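Local coordinates for protein peptidoglycan D,D-transpeptidase PbpA (Mycobacterium tuberculosis, PDB 3UN7) that probably acts as a peptidoglycan D,D-transpeptidase that cross-links the mycobacterial cell wall and is needed for the regulation of cell length, at residues Gly24-Thr27 with Leu33-Ser36; Ser36-Thr39 with Phe43-Leu46; Ser68-Arg73 with Thr285-Ala290; Asp76-Gly81 with Gly340-Pro345. All blocks are in the same frame, centred on the assembly; numbering follows the deposited sequence.

Contact 1: residues Gly24-Thr27 with Leu33-Ser36; sequences GQIT and LAYS
Ile-26 O takes two backbone N-H groups at once, from Leu-33 N at 2.8 Å and from Ala-34 N at 3.3 Å, which marks a classic beta bulge in the hairpin of strands 26-28 and 31-38. The shorter bond lies nearly along the carbonyl axis; the longer one sits in the carbonyl plane, on a lone pair. Going the other way, Ile-26 N gives its hydrogen to Ala-34 O at 3.0 Å and completes the antiparallel hydrogen-bonded pair. The same Ala-34 oxygen also receives a CA-H...O contact from Gln-25.

Ile-26 and Ala-34 project from one face of the sheet, where helix 70-74 lies against them through Leu-71 and Glu-72. At the corner of the chain, Leu-33 CB lies 3.4 Å from Ile-26 O, and the side chain carries on to helix 52-59, touching Tyr-55 and Val-58. Gln-25 OE1 accepts a hydrogen bond from Asn-104 ND2, and Thr-27 OG1 bonds Asp-106, so strand 26-28 is tied on its other edge to strand 104-107. The Ile-26 and Leu-33 side chains cross at about a right angle. With Ile-26 CG1 beside the backbone N (chi1 -59°), its extended branch sets CD1 4.0 Å from Ala-34 CB.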
loop_
_atom_site.group_PDB
_atom_site.type_symbol
_atom_site.label_atom_id
_atom_site.label_comp_id
_atom_site.label_asym_id
_atom_site.label_seq_id
_atom_site.Cartn_x
_atom_site.Cartn_y
_atom_site.Cartn_z
ATOM N N GLY A 24 -4.946 18.544 20.254
ATOM C CA GLY A 24 -3.960 17.553 20.660
ATOM C C GLY A 24 -3.051 17.142 19.531
ATOM O O GLY A 24 -3.190 17.625 18.399
ATOM N N GLN A 25 -2.133 16.225 19.840
ATOM C CA GLN A 25 -1.040 15.850 18.937
ATOM C C GLN A 25 -1.306 14.542 18.203
ATOM O O GLN A 25 -1.963 13.639 18.733
ATOM C CB GLN A 25 0.261 15.651 19.735
ATOM C CG GLN A 25 0.633 16.795 20.658
ATOM C CD GLN A 25 1.755 16.440 21.615
ATOM O OE1 GLN A 25 1.966 15.269 21.952
ATOM N NE2 GLN A 25 2.479 17.450 22.060
ATOM N N ILE A 26 -0.762 14.437 16.993
ATOM C CA ILE A 26 -0.691 13.149 16.282
ATOM C C ILE A 26 0.760 12.713 16.355
ATOM O O ILE A 26 1.640 13.483 15.991
ATOM C CB ILE A 26 -1.132 13.286 14.815
ATOM C CG1 ILE A 26 -2.575 13.815 14.742
ATOM C CG2 ILE A 26 -0.958 11.942 14.062
ATOM C CD1 ILE A 26 -3.075 14.115 13.310
ATOM N N THR A 27 1.021 11.495 16.846
ATOM C CA THR A 27 2.402 11.103 17.087
ATOM C C THR A 27 2.768 9.811 16.346
ATOM O O THR A 27 1.883 9.039 15.923
ATOM C CB THR A 27 2.679 10.932 18.600
ATOM O OG1 THR A 27 1.975 9.782 19.068
ATOM C CG2 THR A 27 2.214 12.153 19.388
ATOM N N LEU A 33 3.916 14.457 14.744
ATOM C CA LEU A 33 3.599 14.592 13.336
ATOM C C LEU A 33 2.756 15.828 13.123
ATOM O O LEU A 33 2.841 16.445 12.074
ATOM C CB LEU A 33 2.816 13.370 12.834
ATOM C CG LEU A 33 3.395 11.962 13.052
ATOM C CD1 LEU A 33 2.640 10.975 12.157
ATOM C CD2 LEU A 33 4.908 11.906 12.780
ATOM N N ALA A 34 1.904 16.147 14.103
ATOM C CA ALA A 34 1.046 17.323 14.042
ATOM C C ALA A 34 0.819 17.847 15.453
ATOM O O ALA A 34 0.614 17.061 16.385
ATOM C CB ALA A 34 -0.312 17.018 13.328
ATOM N N TYR A 35 0.900 19.166 15.613
ATOM C CA TYR A 35 0.723 19.807 16.922
ATOM C C TYR A 35 0.226 21.257 16.753
ATOM O O TYR A 35 0.225 21.797 15.651
ATOM C CB TYR A 35 2.005 19.710 17.788
ATOM C CG TYR A 35 3.221 20.481 17.297
ATOM C CD1 TYR A 35 4.131 19.901 16.410
ATOM C CD2 TYR A 35 3.491 21.775 17.755
ATOM C CE1 TYR A 35 5.265 20.598 15.974
ATOM C CE2 TYR A 35 4.620 22.473 17.311
ATOM C CZ TYR A 35 5.495 21.880 16.429
ATOM O OH TYR A 35 6.617 22.573 15.998
ATOM N N SER A 36 -0.236 21.866 17.837
ATOM C CA SER A 36 -0.776 23.199 17.760
ATOM C C SER A 36 0.026 24.085 18.688
ATOM O O SER A 36 0.381 23.674 19.793
ATOM C CB SER A 36 -2.257 23.222 18.143
ATOM O OG SER A 36 -3.042 22.614 17.146
#

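Contact 2: residues Ser36-Thr39 with Phe43-Leu46; sequences SVAT and FRFL
Thr-39 grips Arg-44 O twice, through its backbone N and through OG1, each 2.8 Å from that oxygen. The two donors come from opposite faces of the carbonyl plane, the hydroxyl well above it. Thr-39 OG1 can do this because it stands between its own backbone N and carbonyl carbon (chi1 75°); it also bonds Gly-41 N in the turn, while Thr-39 CG2, anti to the carbonyl carbon, meets Leu-46 CB at 3.7 Å. Further along the hairpin, Val-37 and Leu-46 form an antiparallel hydrogen-bonded pair, with Val-37 N to Leu-46 O at 2.8 Å and Leu-46 N to Val-37 O at 2.9 Å. Between these rungs sits the non-hydrogen-bonded pair Ala-38 and Phe-45, in which Phe-45 CE2 lies 3.7 Å from Ala-38 CB and the ring slants across the backbone of Val-37 and Ala-38. The Arg-44 chain, bent at chi2, runs past Thr-39 and lays one guanidinium face over Ala-38 CB, with Thr-39 O at the guanidinium edge, near its plane.

Ser-36 OG and O accept hydrogen bonds from Arg-47 NH1 and Gln-22 NE2. Phe-45 has a backbone bond to Tyr-19, and its side chain touches Gln-22. The hairpin forms one margin of the mixed sheet: strand 45-48 is outermost there, and strand 31-38 lies between it and strand 26-28.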
loop_
_atom_site.group_PDB
_atom_site.type_symbol
_atom_site.label_atom_id
_atom_site.label_comp_id
_atom_site.label_asym_id
_atom_site.label_seq_id
_atom_site.Cartn_x
_atom_site.Cartn_y
_atom_site.Cartn_z
ATOM N N SER A 36 -0.236 21.866 17.837
ATOM C CA SER A 36 -0.776 23.199 17.760
ATOM C C SER A 36 0.026 24.085 18.688
ATOM O O SER A 36 0.381 23.674 19.793
ATOM C CB SER A 36 -2.257 23.222 18.143
ATOM O OG SER A 36 -3.042 22.614 17.146
ATOM N N VAL A 37 0.299 25.300 18.226
ATOM C CA VAL A 37 1.060 26.280 19.025
ATOM C C VAL A 37 0.204 27.495 19.310
ATOM O O VAL A 37 -0.468 28.003 18.416
ATOM C CB VAL A 37 2.333 26.730 18.260
ATOM C CG1 VAL A 37 3.085 27.830 19.011
ATOM C CG2 VAL A 37 3.234 25.553 18.032
ATOM N N ALA A 38 0.251 27.974 20.553
ATOM C CA ALA A 38 -0.429 29.199 20.942
ATOM C C ALA A 38 0.192 30.388 20.219
ATOM O O ALA A 38 1.400 30.594 20.278
ATOM C CB ALA A 38 -0.330 29.403 22.447
ATOM N N THR A 39 -0.637 31.176 19.541
ATOM C CA THR A 39 -0.132 32.332 18.796
ATOM C C THR A 39 -0.952 33.576 19.089
ATOM O O THR A 39 -1.880 33.549 19.912
ATOM C CB THR A 39 -0.068 32.083 17.245
ATOM O OG1 THR A 39 -1.382 32.135 16.657
ATOM C CG2 THR A 39 0.601 30.760 16.921
ATOM N N PHE A 43 -7.777 33.463 15.760
ATOM C CA PHE A 43 -7.806 32.047 16.077
ATOM C C PHE A 43 -6.442 31.751 16.682
ATOM O O PHE A 43 -5.420 31.821 16.003
ATOM C CB PHE A 43 -8.027 31.240 14.801
ATOM C CG PHE A 43 -9.245 31.658 14.029
ATOM C CD1 PHE A 43 -9.136 32.519 12.939
ATOM C CD2 PHE A 43 -10.503 31.184 14.390
ATOM C CE1 PHE A 43 -10.274 32.905 12.205
ATOM C CE2 PHE A 43 -11.647 31.560 13.674
ATOM C CZ PHE A 43 -11.532 32.426 12.580
ATOM N N ARG A 44 -6.431 31.453 17.970
ATOM C CA ARG A 44 -5.196 31.457 18.744
ATOM C C ARG A 44 -4.217 30.356 18.355
ATOM O O ARG A 44 -3.001 30.580 18.262
ATOM C CB ARG A 44 -5.543 31.299 20.213
ATOM C CG ARG A 44 -4.343 31.055 21.087
ATOM C CD ARG A 44 -3.916 32.345 21.751
ATOM N NE ARG A 44 -2.748 32.111 22.576
ATOM C CZ ARG A 44 -2.780 31.471 23.740
ATOM N NH1 ARG A 44 -1.655 31.306 24.418
ATOM N NH2 ARG A 44 -3.922 30.994 24.227
ATOM N N PHE A 45 -4.741 29.152 18.162
ATOM C CA PHE A 45 -3.877 28.001 17.978
ATOM C C PHE A 45 -3.540 27.742 16.511
ATOM O O PHE A 45 -4.431 27.566 15.657
ATOM C CB PHE A 45 -4.422 26.778 18.744
ATOM C CG PHE A 45 -4.135 26.844 20.215
ATOM C CD1 PHE A 45 -5.058 27.387 21.103
ATOM C CD2 PHE A 45 -2.900 26.434 20.705
ATOM C CE1 PHE A 45 -4.769 27.483 22.469
ATOM C CE2 PHE A 45 -2.603 26.529 22.063
ATOM C CZ PHE A 45 -3.533 27.060 22.942
ATOM N N LEU A 46 -2.248 27.766 16.197
ATOM C CA LEU A 46 -1.831 27.454 14.836
ATOM C C LEU A 46 -1.367 26.004 14.731
ATOM O O LEU A 46 -0.564 25.558 15.540
ATOM C CB LEU A 46 -0.733 28.404 14.349
ATOM C CG LEU A 46 -0.113 28.076 12.977
ATOM C CD1 LEU A 46 -1.068 28.476 11.854
ATOM C CD2 LEU A 46 1.233 28.784 12.829
#

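Contact 3: residues Ser68-Arg73 with Thr285-Ala290; sequences STALER and TPLQVA
Leu-287 O is held by two groups of one residue, Thr-285 N and Thr-285 OG1, each at 2.9 Å from it. The hydroxyl comes in from well off the carbonyl axis (C=O...donor angle 113°) and only slightly tilted from the plane. This double hold closes a tight turn round Pro-286, whose preceding peptide bond is cis, in the loop between helices 266-275 and 300-306; Pro-286 and Leu-287 lie against the 68-73 segment.

Between the segments the touching is done mainly by one methyl from each leucine. Leu-287 CD2 reaches the backbone of Ala-70, 3.4 Å from Ala-70 C, and stands 4.1 Å from Ala-70 CB. Leu-287 CG, anti to its carbonyl carbon (chi1 -54°), carries CD2 to Ala-70. Leu-71 CD2 meets Leu-287 CD2 at 3.8 Å and Pro-286 CG at 3.7 Å, so it touches both the proline ring and the leucine methyl; Leu-71 crosses both of these side chains at about a right angle.

Around this patch, Val-339 of strand 339-343 touches both Leu-71 and Pro-286, Ile-185 and Leu-338 back Leu-287, and Ile-26 meets Leu-71 from strand 26-28. The 68-73 segment belongs to the dimerisation domain and 285-290 to the transpeptidase domain. The two bonds to Leu-287 O lie within the loop and no hydrogen bond crosses to 68-73, so the join here rests on van der Waals fit and the burial of leucine and proline carbons.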
loop_
_atom_site.group_PDB
_atom_site.type_symbol
_atom_site.label_atom_id
_atom_site.label_comp_id
_atom_site.label_asym_id
_atom_site.label_seq_id
_atom_site.Cartn_x
_atom_site.Cartn_y
_atom_site.Cartn_z
ATOM N N SER A 68 -10.786 19.557 7.529
ATOM C CA SER A 68 -9.743 18.621 7.899
ATOM C C SER A 68 -9.746 17.436 6.946
ATOM O O SER A 68 -10.760 17.177 6.291
ATOM C CB SER A 68 -10.048 18.116 9.291
ATOM O OG SER A 68 -11.376 17.568 9.304
ATOM N N THR A 69 -8.629 16.704 6.893
ATOM C CA THR A 69 -8.559 15.433 6.139
ATOM C C THR A 69 -7.778 14.409 6.939
ATOM O O THR A 69 -7.230 14.745 7.997
ATOM C CB THR A 69 -7.823 15.578 4.789
ATOM O OG1 THR A 69 -6.522 16.145 5.017
ATOM C CG2 THR A 69 -8.614 16.451 3.823
ATOM N N ALA A 70 -7.715 13.179 6.409
ATOM C CA ALA A 70 -7.004 12.041 6.998
ATOM C C ALA A 70 -7.233 11.936 8.522
ATOM O O ALA A 70 -8.381 12.026 8.962
ATOM C CB ALA A 70 -5.508 12.079 6.636
ATOM N N LEU A 71 -6.174 11.770 9.320
ATOM C CA LEU A 71 -6.367 11.583 10.781
ATOM C C LEU A 71 -6.836 12.827 11.525
ATOM O O LEU A 71 -7.483 12.708 12.560
ATOM C CB LEU A 71 -5.114 11.037 11.458
ATOM C CG LEU A 71 -4.747 9.578 11.222
ATOM C CD1 LEU A 71 -3.489 9.254 12.041
ATOM C CD2 LEU A 71 -5.916 8.636 11.585
ATOM N N GLU A 72 -6.511 14.020 11.012
ATOM C CA GLU A 72 -7.086 15.243 11.598
ATOM C C GLU A 72 -8.617 15.137 11.560
ATOM O O GLU A 72 -9.317 15.527 12.511
ATOM C CB GLU A 72 -6.622 16.519 10.872
ATOM C CG GLU A 72 -5.113 16.822 10.933
ATOM C CD GLU A 72 -4.652 17.486 12.235
ATOM O OE1 GLU A 72 -5.261 17.252 13.308
ATOM O OE2 GLU A 72 -3.665 18.255 12.181
ATOM N N ARG A 73 -9.140 14.600 10.463
ATOM C CA ARG A 73 -10.590 14.467 10.318
ATOM C C ARG A 73 -11.112 13.274 11.123
ATOM O O ARG A 73 -12.080 13.404 11.889
ATOM C CB ARG A 73 -10.991 14.341 8.843
ATOM C CG ARG A 73 -12.511 14.420 8.615
ATOM C CD ARG A 73 -12.858 14.612 7.134
ATOM N NE ARG A 73 -14.286 14.905 6.913
ATOM C CZ ARG A 73 -14.851 16.110 7.047
ATOM N NH1 ARG A 73 -14.139 17.174 7.431
ATOM N NH2 ARG A 73 -16.151 16.258 6.814
ATOM N N THR A 285 -9.361 2.457 8.703
ATOM C CA THR A 285 -8.072 2.174 9.347
ATOM C C THR A 285 -7.618 3.090 10.500
ATOM O O THR A 285 -6.582 2.806 11.088
ATOM C CB THR A 285 -6.916 2.131 8.313
ATOM O OG1 THR A 285 -6.836 3.390 7.646
ATOM C CG2 THR A 285 -7.093 0.974 7.278
ATOM N N PRO A 286 -8.369 4.160 10.858
ATOM C CA PRO A 286 -9.727 4.661 10.550
ATOM C C PRO A 286 -9.843 5.474 9.270
ATOM O O PRO A 286 -10.931 5.989 8.979
ATOM C CB PRO A 286 -10.015 5.569 11.736
ATOM C CG PRO A 286 -8.639 6.196 11.985
ATOM C CD PRO A 286 -7.680 5.071 11.799
ATOM N N LEU A 287 -8.750 5.596 8.512
ATOM C CA LEU A 287 -8.822 6.191 7.172
ATOM C C LEU A 287 -9.556 5.240 6.232
ATOM O O LEU A 287 -9.340 4.031 6.288
ATOM C CB LEU A 287 -7.434 6.509 6.597
ATOM C CG LEU A 287 -6.493 7.368 7.442
ATOM C CD1 LEU A 287 -5.304 7.824 6.626
ATOM C CD2 LEU A 287 -7.244 8.576 7.996
ATOM N N GLN A 288 -10.411 5.792 5.378
ATOM C CA GLN A 288 -11.122 4.988 4.377
ATOM C C GLN A 288 -10.156 4.537 3.280
ATOM O O GLN A 288 -9.309 5.313 2.807
ATOM C CB GLN A 288 -12.270 5.787 3.746
ATOM C CG GLN A 288 -13.342 6.254 4.752
ATOM C CD GLN A 288 -14.649 6.687 4.094
ATOM O OE1 GLN A 288 -14.899 6.408 2.919
ATOM N NE2 GLN A 288 -15.495 7.374 4.864
ATOM N N VAL A 289 -10.299 3.284 2.880
ATOM C CA VAL A 289 -9.476 2.693 1.815
ATOM C C VAL A 289 -10.392 2.393 0.634
ATOM O O VAL A 289 -11.492 1.864 0.823
ATOM C CB VAL A 289 -8.796 1.412 2.311
ATOM C CG1 VAL A 289 -7.921 0.767 1.207
ATOM C CG2 VAL A 289 -7.944 1.733 3.554
ATOM N N ALA A 290 -9.942 2.750 -0.571
ATOM C CA ALA A 290 -10.638 2.415 -1.812
ATOM C C ALA A 290 -10.730 0.907 -1.947
ATOM O O ALA A 290 -9.770 0.182 -1.644
ATOM C CB ALA A 290 -9.898 3.006 -3.016
#

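Contact 4: residues Asp76-Gly81 with Gly340-Pro345; sequences DPILNG and GSLKGP
Helix 76-79 packs on strand 339-343 of the mixed sheet through a single pair of aliphatic side chains, Ile-78 and Leu-342, each pointing at the opposite segment. Ile-78 CG1 lies 3.9 Å from Leu-342 CD1, and the terminal Ile-78 CD1 follows at 4.2 Å from the same methyl, so the Leu-342 methyl lies against the longer branch of Ile-78. That branch is bent: CG1 is beside the backbone N (chi1 -72°) and CD1 folds round again (chi2 -76°), and the two torsions together put both carbons against Leu-342 CD1. Leu-342 by contrast holds its outer branch extended, and the two side chains cross obliquely. The other branch, Ile-78 CG2, faces Lys-343 O at 4.3 Å.

The contact joins the dimerisation domain, which carries helix 76-79, to a strand contributed by the transpeptidase part of the sequence, and in the sheet strand 339-343 runs antiparallel to strand 104-107. Leu-342 also touches Val-105 of that strand and Glu-75, while Ile-78 bonds Gly-103 through its backbone. Near its start the strand carries a classic beta bulge, Gly-340 and Ser-341 both facing Asp-106. The Lys-343 side chain starts away from the helix; its NZ gives a 3.0 Å hydrogen bond to Ser-341 OG and makes a salt bridge with Asp-106.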
loop_
_atom_site.group_PDB
_atom_site.type_symbol
_atom_site.label_atom_id
_atom_site.label_comp_id
_atom_site.label_asym_id
_atom_site.label_seq_id
_atom_site.Cartn_x
_atom_site.Cartn_y
_atom_site.Cartn_z
ATOM N N ASP A 76 -10.789 13.805 14.821
ATOM C CA ASP A 76 -11.200 15.145 15.238
ATOM C C ASP A 76 -11.750 15.274 16.678
ATOM O O ASP A 76 -11.303 16.163 17.410
ATOM C CB ASP A 76 -12.175 15.754 14.231
ATOM C CG ASP A 76 -12.136 17.276 14.226
ATOM O OD1 ASP A 76 -11.115 17.870 14.626
ATOM O OD2 ASP A 76 -13.146 17.880 13.822
ATOM N N PRO A 77 -12.709 14.403 17.094
ATOM C CA PRO A 77 -13.268 14.540 18.444
ATOM C C PRO A 77 -12.242 14.340 19.563
ATOM O O PRO A 77 -12.316 15.009 20.596
ATOM C CB PRO A 77 -14.337 13.450 18.496
ATOM C CG PRO A 77 -14.663 13.142 17.064
ATOM C CD PRO A 77 -13.341 13.278 16.371
ATOM N N ILE A 78 -11.292 13.432 19.363
ATOM C CA ILE A 78 -10.206 13.246 20.326
ATOM C C ILE A 78 -9.273 14.465 20.294
ATOM O O ILE A 78 -8.949 15.056 21.343
ATOM C CB ILE A 78 -9.442 11.915 20.069
ATOM C CG1 ILE A 78 -10.322 10.716 20.487
ATOM C CG2 ILE A 78 -8.072 11.888 20.781
ATOM C CD1 ILE A 78 -10.415 10.479 22.003
ATOM N N LEU A 79 -8.878 14.867 19.088
ATOM C CA LEU A 79 -7.897 15.936 18.952
ATOM C C LEU A 79 -8.428 17.279 19.420
ATOM O O LEU A 79 -7.686 18.060 20.021
ATOM C CB LEU A 79 -7.365 16.021 17.508
ATOM C CG LEU A 79 -6.583 14.775 17.096
ATOM C CD1 LEU A 79 -6.423 14.713 15.593
ATOM C CD2 LEU A 79 -5.222 14.787 17.783
ATOM N N ASN A 80 -9.702 17.553 19.148
ATOM C CA ASN A 80 -10.310 18.796 19.623
ATOM C C ASN A 80 -10.908 18.713 21.037
ATOM O O ASN A 80 -11.357 19.719 21.584
ATOM C CB ASN A 80 -11.296 19.393 18.594
ATOM C CG ASN A 80 -12.598 18.617 18.477
ATOM O OD1 ASN A 80 -13.049 17.998 19.429
ATOM N ND2 ASN A 80 -13.224 18.669 17.291
ATOM N N GLY A 81 -10.890 17.522 21.625
ATOM C CA GLY A 81 -11.314 17.330 23.019
ATOM C C GLY A 81 -12.814 17.219 23.259
ATOM O O GLY A 81 -13.250 17.242 24.404
ATOM N N GLY A 340 -2.693 3.180 17.025
ATOM C CA GLY A 340 -2.402 2.227 18.106
ATOM C C GLY A 340 -3.107 2.553 19.403
ATOM O O GLY A 340 -3.567 1.659 20.122
ATOM N N SER A 341 -3.170 3.838 19.736
ATOM C CA SER A 341 -3.873 4.247 20.945
ATOM C C SER A 341 -4.316 5.701 20.929
ATOM O O SER A 341 -3.771 6.525 20.206
ATOM C CB SER A 341 -3.052 3.932 22.210
ATOM O OG SER A 341 -1.808 4.596 22.205
ATOM N N LEU A 342 -5.347 5.977 21.721
ATOM C CA LEU A 342 -5.852 7.317 21.957
ATOM C C LEU A 342 -5.619 7.609 23.426
ATOM O O LEU A 342 -5.846 6.745 24.274
ATOM C CB LEU A 342 -7.362 7.381 21.649
ATOM C CG LEU A 342 -7.789 7.018 20.213
ATOM C CD1 LEU A 342 -9.306 6.944 20.133
ATOM C CD2 LEU A 342 -7.212 8.039 19.223
ATOM N N LYS A 343 -5.185 8.831 23.721
ATOM C CA LYS A 343 -4.905 9.258 25.092
ATOM C C LYS A 343 -5.565 10.593 25.373
ATOM O O LYS A 343 -5.876 11.340 24.449
ATOM C CB LYS A 343 -3.394 9.421 25.307
ATOM C CG LYS A 343 -2.557 8.173 25.107
ATOM C CD LYS A 343 -1.086 8.506 25.322
ATOM C CE LYS A 343 -0.151 7.631 24.490
ATOM N NZ LYS A 343 -0.516 6.180 24.357
ATOM N N GLY A 344 -5.754 10.894 26.653
ATOM C CA GLY A 344 -6.215 12.215 27.082
ATOM C C GLY A 344 -5.097 13.256 27.052
ATOM O O GLY A 344 -3.940 12.912 26.818
ATOM N N PRO A 345 -5.437 14.534 27.305
ATOM C CA PRO A 345 -4.467 15.636 27.320
ATOM C C PRO A 345 -3.333 15.375 28.307
ATOM O O PRO A 345 -2.212 15.838 28.099
ATOM C CB PRO A 345 -5.288 16.829 27.827
ATOM C CG PRO A 345 -6.543 16.258 28.375
ATOM C CD PRO A 345 -6.797 15.011 27.607
#

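How the contacts relate
Contacts 1 and 2 are successive hairpins of one sheet: they share Ser-36 and strand 31-38, and their centres are 12 Å apart. Contact 4 meets the same sheet further across, at strand 339-343, and touches contact 1, where Gly-24 N lies 2.8 Å from Leu-79 O in a probable hydrogen bond. Contact 3 lies about 15 Å from both contact 1 and contact 4, centre to centre, yet adjoins each: Ile-26 CD1 packs on Leu-71 CB at 4.1 Å, and Leu-79 CD1 sits 3.6 Å from Glu-72 OE1. Contacts 3 and 4 alternate along the chain, both pairing the N-terminal part with transpeptidase segments. All four lie away from Ser-193, the probable acyl-ester nucleophile.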